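Local coordinates for protein alpha-1,2-mannosyltransferase (Ktr4), putative (Neosartorya fumigata, PDB 7BOP) that belongs to the glycolipid 2-alpha-mannosyltransferase family of the GT-A clan and holds guanosine-5'-diphosphate and a manganese ion in its pocket, at residues R92-N95 with S96-Y100; F110-E113 with F114-R117; P232-W235 with P236-K240. All coordinates share one frame; numbering follows the deposited sequence.

How the contacts relate
The three contacts follow one another along the chain, each at one end of a helix and the residues flanking it. Contact 1 lies at the C-terminal end of helix 80-98 and contact 2 at the N-terminal end of helix 112-119. Strand 102-106 runs between these helices; the centres of contacts 1 and 2 are about 21 Å apart. Both belong to the alternating beta-alpha-beta part of the GT-A fold, contact 2 coming near guanosine-5'-diphosphate through F110. Contact 3, at the start of helix 234-244, lies among helices on the opposite side of the chain's centre, its own centre about 40 Å from that of contact 1 and 41 Å from that of contact 2.

Contact 1: residues R92-N95 with S96-Y100; sequences RTWN and SKFNY
W94 and F98, one turn apart, form an offset stack: the phenyl ring reaches over one face of the indole, toward the rim at the five-membered ring, with centroids 4.6 Å apart and planes inclined by 29°. Its nearest atom, F98 CD2, comes within 3.2 Å of W94 NE1. At the other end of the indole, W94 CH2 approaches Y100 CD2 at 3.4 Å; these rings are almost parallel but slid apart, with little overlap. The three rings make an aromatic cluster around the end of the helix.

Polar bonds complete the ending. The N95 side-chain amide grips the backbone of Y100 at two points: OD1 accepts from Y100 N (2.7 Å), while ND2 donates to Y100 O (2.9 Å) in the carbonyl plane, on a lone pair. This pairing fixes the rotation of the amide, and N95 ND2 also bonds to E91. N95 O accepts from N99 N at 2.7 Å, where the chain leaves the helix with positive phi. The bent chain of K97 curls back, bringing NZ to T93 O at 3.0 Å, above the carbonyl plane; V203 and D204 supply further partners for NZ.

W94 NE1 donates to Y205 O. W94 and N95 pack on L71 and Y100 on A69, which ties the end of helix 80-98 to strand 69-74; W94 also meets V207, and Y100 R209, of helix 207-213.

Contact 2: residues F110-E113 with F114-R117; sequences FTEE and FKKR
F110 and F114 meet through different first torsions: F110 carries CG beside its backbone N (chi1 -74°), whereas F114 swings CG to the far side from its own N (chi1 -176°), and the rings come face to face. They form an offset stack with centroids 4.1 Å apart and planes 17° from parallel. F110 CD1 sits over the centre of the F114 ring, while F114 CE1 lies nearer the rim of the F110 ring; the closest pair is F110 CE1 with F114 CZ at 3.4 Å.

T111 OG1 accepts from F114 N at 3.0 Å, satisfying an amide of the first turn. Main-chain bonds continue the helix, as from R117 N to E113 O (3.0 Å). The extended lysine chain and the chi2 bend of E112 bring K115 NZ within 3.5 Å of E112 OE2, a salt bridge with a weak hydrogen bond. E113 OE1 stays 4.5 Å from R117 NH1, beyond a salt bridge; R117 pairs with E81.

F114 also packs edge-to-face on F104 and touches helix 80-98, and both phenylalanines touch Y128 of strand 126-130. The F110 side chain is about 6 Å from guanosine-5'-diphosphate. The arrangement is a threonine N-cap opening the helix of the beta-alpha-beta unit 102-106, 112-119, 126-130.

Contact 3: residues P232-W235 with P236-K240; sequences PTLW and PETKK
W235 meets P236, K239 and T238 in turn as its side chain is traced outward. Its CB lies against the ring of the next residue, with P236 CD at 3.4 Å. The first torsion (chi1 -169°) sends CG away from the backbone N, beside the carbonyl carbon, where it still lies near P236 N. Along the pyrrole side, CD1 and then NE1 meet the lysine chain, NE1 lying 3.4 Å from K239 CD, and CE2 comes near K239 CG. That CG stands over the face of the five-membered ring in a CH-pi contact, 4.2 Å from its centroid, so the aliphatic part of the lysine lies over the pyrrole part of one indole face. On the benzo side, CE3 and CZ3 approach the T238 methyl, the nearer pair being W235 CZ3 and T238 CG2 at 3.9 Å. M255 and L258 of helix 255-258 also pack against this indole.

L234 O is gripped twice by T238, through its amide N (2.9 Å) and through OG1 (2.8 Å), which donates from above the carbonyl plane. T238 OG1 is bonded to Y299 OH as well. Near the start of the helix, a water donates to both T233 OG1 and E237 OE2, and T233 OG1 has a further partner in E312. The E237 carboxylate is also in a salt bridge with K240, where NZ meets OE1 at 3.2 Å.

This is the opening turn of an alpha-helix: T233 holds the N-cap position without a side-chain capping bond, and P236 occupies the first turn, where its lack of an N-H is readily tolerated.

Contact 1: residues R92-N95 with S96-Y100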
loop_
_atom_site.group_PDB
_atom_site.type_symbol
_atom_site.label_atom_id
_atom_site.label_comp_id
_atom_site.label_asym_id
_atom_site.label_seq_id
_atom_site.Cartn_x
_atom_site.Cartn_y
_atom_site.Cartn_z
ATOM N N ARG A 92 18.728 7.263 -3.461
ATOM C CA ARG A 92 19.770 7.575 -2.481
ATOM C C ARG A 92 19.774 6.581 -1.325
ATOM O O ARG A 92 20.839 6.122 -0.903
ATOM C CB ARG A 92 19.595 8.994 -1.918
ATOM C CG ARG A 92 20.739 9.445 -1.014
ATOM C CD ARG A 92 20.461 10.780 -0.334
ATOM N NE ARG A 92 19.333 10.700 0.604
ATOM C CZ ARG A 92 18.090 11.142 0.386
ATOM N NH1 ARG A 92 17.745 11.739 -0.757
ATOM N NH2 ARG A 92 17.166 10.986 1.341
ATOM N N THR A 93 18.588 6.258 -0.808
ATOM C CA THR A 93 18.510 5.396 0.359
ATOM C C THR A 93 18.667 3.915 0.060
ATOM O O THR A 93 19.074 3.168 0.944
ATOM C CB THR A 93 17.199 5.598 1.140
ATOM O OG1 THR A 93 16.073 5.309 0.310
ATOM C CG2 THR A 93 17.127 7.022 1.695
ATOM N N TRP A 94 18.337 3.492 -1.158
ATOM C CA TRP A 94 18.252 2.063 -1.474
ATOM C C TRP A 94 18.665 1.686 -2.907
ATOM O O TRP A 94 19.623 0.932 -3.088
ATOM C CB TRP A 94 16.833 1.538 -1.190
ATOM C CG TRP A 94 16.746 0.056 -1.305
ATOM C CD1 TRP A 94 17.268 -0.850 -0.456
ATOM C CD2 TRP A 94 16.149 -0.683 -2.367
ATOM N NE1 TRP A 94 17.018 -2.128 -0.901
ATOM C CE2 TRP A 94 16.325 -2.052 -2.074
ATOM C CE3 TRP A 94 15.456 -0.325 -3.527
ATOM C CZ2 TRP A 94 15.850 -3.064 -2.907
ATOM C CZ3 TRP A 94 14.977 -1.334 -4.354
ATOM C CH2 TRP A 94 15.187 -2.687 -4.040
ATOM N N ASN A 95 17.952 2.175 -3.917
ATOM C CA ASN A 95 18.090 1.591 -5.252
ATOM C C ASN A 95 19.400 1.927 -6.002
ATOM O O ASN A 95 19.729 1.235 -6.978
ATOM C CB ASN A 95 16.892 1.899 -6.138
ATOM C CG ASN A 95 16.715 0.872 -7.250
ATOM O OD1 ASN A 95 16.777 -0.332 -7.008
ATOM N ND2 ASN A 95 16.475 1.336 -8.460
ATOM N N SER A 96 20.151 2.942 -5.568
ATOM C CA SER A 96 21.458 3.201 -6.196
ATOM C C SER A 96 22.418 2.040 -5.964
ATOM O O SER A 96 23.342 1.856 -6.739
ATOM C CB SER A 96 22.077 4.502 -5.711
ATOM O OG SER A 96 22.351 4.432 -4.340
ATOM N N LYS A 97 22.183 1.253 -4.910
ATOM C CA LYS A 97 23.006 0.087 -4.602
ATOM C C LYS A 97 22.496 -1.201 -5.254
ATOM O O LYS A 97 23.284 -2.073 -5.615
ATOM C CB LYS A 97 23.087 -0.108 -3.085
ATOM C CG LYS A 97 23.635 1.095 -2.333
ATOM C CD LYS A 97 23.386 0.987 -0.835
ATOM C CE LYS A 97 21.907 1.170 -0.478
ATOM N NZ LYS A 97 21.744 1.802 0.854
ATOM N N PHE A 98 21.180 -1.343 -5.375
ATOM C CA PHE A 98 20.588 -2.594 -5.847
ATOM C C PHE A 98 20.129 -2.549 -7.303
ATOM O O PHE A 98 20.108 -3.583 -7.970
ATOM C CB PHE A 98 19.471 -3.015 -4.880
ATOM C CG PHE A 98 19.984 -3.330 -3.510
ATOM C CD1 PHE A 98 20.680 -4.506 -3.279
ATOM C CD2 PHE A 98 19.828 -2.429 -2.460
ATOM C CE1 PHE A 98 21.182 -4.805 -2.030
ATOM C CE2 PHE A 98 20.333 -2.720 -1.208
ATOM C CZ PHE A 98 21.009 -3.909 -0.989
ATOM N N ASN A 99 19.766 -1.358 -7.786
ATOM C CA ASN A 99 19.470 -1.116 -9.198
ATOM C C ASN A 99 18.362 -1.988 -9.782
ATOM O O ASN A 99 18.493 -2.538 -10.883
ATOM C CB ASN A 99 20.754 -1.225 -10.029
ATOM C CG ASN A 99 21.783 -0.215 -9.603
ATOM O OD1 ASN A 99 21.588 0.981 -9.782
ATOM N ND2 ASN A 99 22.866 -0.679 -9.013
ATOM N N TYR A 100 17.268 -2.122 -9.030
ATOM C CA TYR A 100 16.066 -2.745 -9.556
ATOM C C TYR A 100 15.395 -1.790 -10.560
ATOM O O TYR A 100 15.506 -0.564 -10.430
ATOM C CB TYR A 100 15.113 -3.144 -8.412
ATOM C CG TYR A 100 15.454 -4.462 -7.785
ATOM C CD1 TYR A 100 14.934 -5.645 -8.305
ATOM C CD2 TYR A 100 16.309 -4.546 -6.682
ATOM C CE1 TYR A 100 15.241 -6.868 -7.742
ATOM C CE2 TYR A 100 16.627 -5.770 -6.117
ATOM C CZ TYR A 100 16.083 -6.927 -6.648
ATOM O OH TYR A 100 16.373 -8.137 -6.096
#

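Contact 2: residues F110-E113 with F114-R117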
loop_
_atom_site.group_PDB
_atom_site.type_symbol
_atom_site.label_atom_id
_atom_site.label_comp_id
_atom_site.label_asym_id
_atom_site.label_seq_id
_atom_site.Cartn_x
_atom_site.Cartn_y
_atom_site.Cartn_z
ATOM N N PHE A 110 2.933 8.497 -21.674
ATOM C CA PHE A 110 3.921 9.366 -21.042
ATOM C C PHE A 110 4.580 10.279 -22.075
ATOM O O PHE A 110 4.827 9.857 -23.200
ATOM C CB PHE A 110 5.001 8.560 -20.306
ATOM C CG PHE A 110 4.532 7.943 -19.010
ATOM C CD1 PHE A 110 4.179 8.748 -17.924
ATOM C CD2 PHE A 110 4.468 6.562 -18.865
ATOM C CE1 PHE A 110 3.763 8.182 -16.726
ATOM C CE2 PHE A 110 4.048 5.994 -17.673
ATOM C CZ PHE A 110 3.702 6.801 -16.603
ATOM N N THR A 111 4.890 11.508 -21.669
ATOM C CA THR A 111 5.596 12.450 -22.537
ATOM C C THR A 111 7.058 12.059 -22.668
ATOM O O THR A 111 7.583 11.283 -21.862
ATOM C CB THR A 111 5.532 13.901 -22.014
ATOM O OG1 THR A 111 6.193 14.006 -20.745
ATOM C CG2 THR A 111 4.086 14.374 -21.890
ATOM N N GLU A 112 7.721 12.605 -23.684
ATOM C CA GLU A 112 9.165 12.427 -23.831
ATOM C C GLU A 112 9.938 13.100 -22.696
ATOM O O GLU A 112 10.958 12.574 -22.262
ATOM C CB GLU A 112 9.652 12.932 -25.201
ATOM C CG GLU A 112 9.115 12.121 -26.375
ATOM C CD GLU A 112 9.485 10.645 -26.297
ATOM O OE1 GLU A 112 10.667 10.341 -26.027
ATOM O OE2 GLU A 112 8.595 9.788 -26.490
ATOM N N GLU A 113 9.452 14.242 -22.213
ATOM C CA GLU A 113 10.044 14.908 -21.045
ATOM C C GLU A 113 10.001 13.994 -19.792
ATOM O O GLU A 113 10.982 13.900 -19.056
ATOM C CB GLU A 113 9.322 16.231 -20.758
ATOM C CG GLU A 113 9.993 17.137 -19.720
ATOM C CD GLU A 113 9.065 18.216 -19.150
ATOM O OE1 GLU A 113 9.475 18.911 -18.197
ATOM O OE2 GLU A 113 7.919 18.382 -19.635
ATOM N N PHE A 114 8.865 13.335 -19.569
ATOM C CA PHE A 114 8.709 12.387 -18.453
ATOM C C PHE A 114 9.753 11.269 -18.540
ATOM O O PHE A 114 10.427 10.962 -17.557
ATOM C CB PHE A 114 7.291 11.789 -18.442
ATOM C CG PHE A 114 7.025 10.869 -17.271
ATOM C CD1 PHE A 114 7.424 9.531 -17.304
ATOM C CD2 PHE A 114 6.363 11.339 -16.137
ATOM C CE1 PHE A 114 7.177 8.685 -16.228
ATOM C CE2 PHE A 114 6.119 10.498 -15.060
ATOM C CZ PHE A 114 6.524 9.175 -15.106
ATOM N N LYS A 115 9.888 10.675 -19.724
ATOM C CA LYS A 115 10.835 9.577 -19.920
ATOM C C LYS A 115 12.281 10.006 -19.685
ATOM O O LYS A 115 13.038 9.282 -19.040
ATOM C CB LYS A 115 10.696 8.970 -21.316
ATOM C CG LYS A 115 9.368 8.286 -21.553
ATOM C CD LYS A 115 9.182 7.931 -23.014
ATOM C CE LYS A 115 7.785 7.403 -23.253
ATOM N NZ LYS A 115 7.612 6.990 -24.666
ATOM N N LYS A 116 12.656 11.175 -20.198
ATOM C CA LYS A 116 14.031 11.667 -20.070
ATOM C C LYS A 116 14.378 12.004 -18.616
ATOM O O LYS A 116 15.431 11.614 -18.116
ATOM C CB LYS A 116 14.253 12.898 -20.968
ATOM C CG LYS A 116 15.561 13.653 -20.736
ATOM C CD LYS A 116 15.711 14.841 -21.685
ATOM C CE LYS A 116 16.190 14.423 -23.069
ATOM N NZ LYS A 116 17.591 13.903 -23.066
ATOM N N ARG A 117 13.492 12.743 -17.958
ATOM C CA ARG A 117 13.719 13.183 -16.588
ATOM C C ARG A 117 13.777 12.005 -15.598
ATOM O O ARG A 117 14.616 11.997 -14.711
ATOM C CB ARG A 117 12.638 14.177 -16.164
ATOM C CG ARG A 117 12.675 15.508 -16.908
ATOM C CD ARG A 117 13.837 16.375 -16.486
ATOM N NE ARG A 117 13.970 16.475 -15.033
ATOM C CZ ARG A 117 13.179 17.186 -14.230
ATOM N NH1 ARG A 117 12.143 17.885 -14.703
ATOM N NH2 ARG A 117 13.423 17.184 -12.925
#

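Contact 3: residues P232-W235 with P236-K240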
loop_
_atom_site.group_PDB
_atom_site.type_symbol
_atom_site.label_atom_id
_atom_site.label_comp_id
_atom_site.label_asym_id
_atom_site.label_seq_id
_atom_site.Cartn_x
_atom_site.Cartn_y
_atom_site.Cartn_z
ATOM N N PRO A 232 -19.119 1.933 3.227
ATOM C CA PRO A 232 -20.175 1.384 4.090
ATOM C C PRO A 232 -20.643 -0.058 3.802
ATOM O O PRO A 232 -20.936 -0.770 4.748
ATOM C CB PRO A 232 -21.321 2.399 3.942
ATOM C CG PRO A 232 -21.062 3.078 2.655
ATOM C CD PRO A 232 -19.567 3.168 2.566
ATOM N N THR A 233 -20.691 -0.494 2.545
ATOM C CA THR A 233 -21.078 -1.889 2.243
ATOM C C THR A 233 -19.908 -2.834 1.936
ATOM O O THR A 233 -20.132 -3.990 1.563
ATOM C CB THR A 233 -22.122 -1.988 1.102
ATOM O OG1 THR A 233 -21.575 -1.494 -0.127
ATOM C CG2 THR A 233 -23.388 -1.213 1.451
ATOM N N LEU A 234 -18.671 -2.373 2.120
ATOM C CA LEU A 234 -17.501 -3.208 1.814
ATOM C C LEU A 234 -17.479 -4.464 2.675
ATOM O O LEU A 234 -17.346 -5.571 2.151
ATOM C CB LEU A 234 -16.196 -2.415 1.979
ATOM C CG LEU A 234 -14.885 -3.155 1.697
ATOM C CD1 LEU A 234 -14.919 -3.836 0.329
ATOM C CD2 LEU A 234 -13.731 -2.167 1.786
ATOM N N TRP A 235 -17.644 -4.307 3.984
ATOM C CA TRP A 235 -17.640 -5.462 4.883
ATOM C C TRP A 235 -18.864 -6.370 4.695
ATOM O O TRP A 235 -18.713 -7.604 4.654
ATOM C CB TRP A 235 -17.460 -5.046 6.344
ATOM C CG TRP A 235 -17.190 -6.200 7.265
ATOM C CD1 TRP A 235 -18.004 -6.671 8.246
ATOM C CD2 TRP A 235 -16.038 -7.043 7.266
ATOM N NE1 TRP A 235 -17.433 -7.749 8.868
ATOM C CE2 TRP A 235 -16.224 -8.004 8.282
ATOM C CE3 TRP A 235 -14.854 -7.070 6.517
ATOM C CZ2 TRP A 235 -15.274 -8.982 8.567
ATOM C CZ3 TRP A 235 -13.917 -8.041 6.798
ATOM C CH2 TRP A 235 -14.129 -8.986 7.814
ATOM N N PRO A 236 -20.073 -5.777 4.575
ATOM C CA PRO A 236 -21.220 -6.609 4.210
ATOM C C PRO A 236 -20.994 -7.442 2.936
ATOM O O PRO A 236 -21.299 -8.634 2.933
ATOM C CB PRO A 236 -22.335 -5.588 4.028
ATOM C CG PRO A 236 -22.024 -4.564 5.075
ATOM C CD PRO A 236 -20.513 -4.460 5.086
ATOM N N GLU A 237 -20.434 -6.833 1.893
ATOM C CA GLU A 237 -20.141 -7.560 0.648
ATOM C C GLU A 237 -19.065 -8.619 0.842
ATOM O O GLU A 237 -19.162 -9.722 0.293
ATOM C CB GLU A 237 -19.756 -6.602 -0.480
ATOM C CG GLU A 237 -20.917 -5.775 -1.017
ATOM C CD GLU A 237 -22.001 -6.595 -1.713
ATOM O OE1 GLU A 237 -21.773 -7.800 -2.012
ATOM O OE2 GLU A 237 -23.087 -6.025 -1.975
ATOM N N THR A 238 -18.056 -8.300 1.648
ATOM C CA THR A 238 -17.009 -9.264 2.016
ATOM C C THR A 238 -17.595 -10.507 2.710
ATOM O O THR A 238 -17.246 -11.648 2.371
ATOM C CB THR A 238 -15.941 -8.581 2.904
ATOM O OG1 THR A 238 -15.353 -7.482 2.180
ATOM C CG2 THR A 238 -14.853 -9.566 3.342
ATOM N N LYS A 239 -18.474 -10.278 3.682
ATOM C CA LYS A 239 -19.138 -11.388 4.380
ATOM C C LYS A 239 -19.979 -12.270 3.446
ATOM O O LYS A 239 -20.025 -13.486 3.634
ATOM C CB LYS A 239 -19.993 -10.879 5.535
ATOM C CG LYS A 239 -19.177 -10.430 6.739
ATOM C CD LYS A 239 -20.022 -9.609 7.713
ATOM C CE LYS A 239 -21.055 -10.439 8.415
ATOM N NZ LYS A 239 -21.857 -9.628 9.355
ATOM N N LYS A 240 -20.629 -11.655 2.458
ATOM C CA LYS A 240 -21.354 -12.393 1.419
ATOM C C LYS A 240 -20.410 -13.296 0.616
ATOM O O LYS A 240 -20.690 -14.480 0.405
ATOM C CB LYS A 240 -22.094 -11.433 0.478
ATOM C CG LYS A 240 -23.288 -10.736 1.134
ATOM C CD LYS A 240 -23.767 -9.539 0.344
ATOM C CE LYS A 240 -24.359 -9.924 -1.002
ATOM N NZ LYS A 240 -24.826 -8.734 -1.770
HETATM O O HOH W 1 -22.906 -3.024 -2.045
#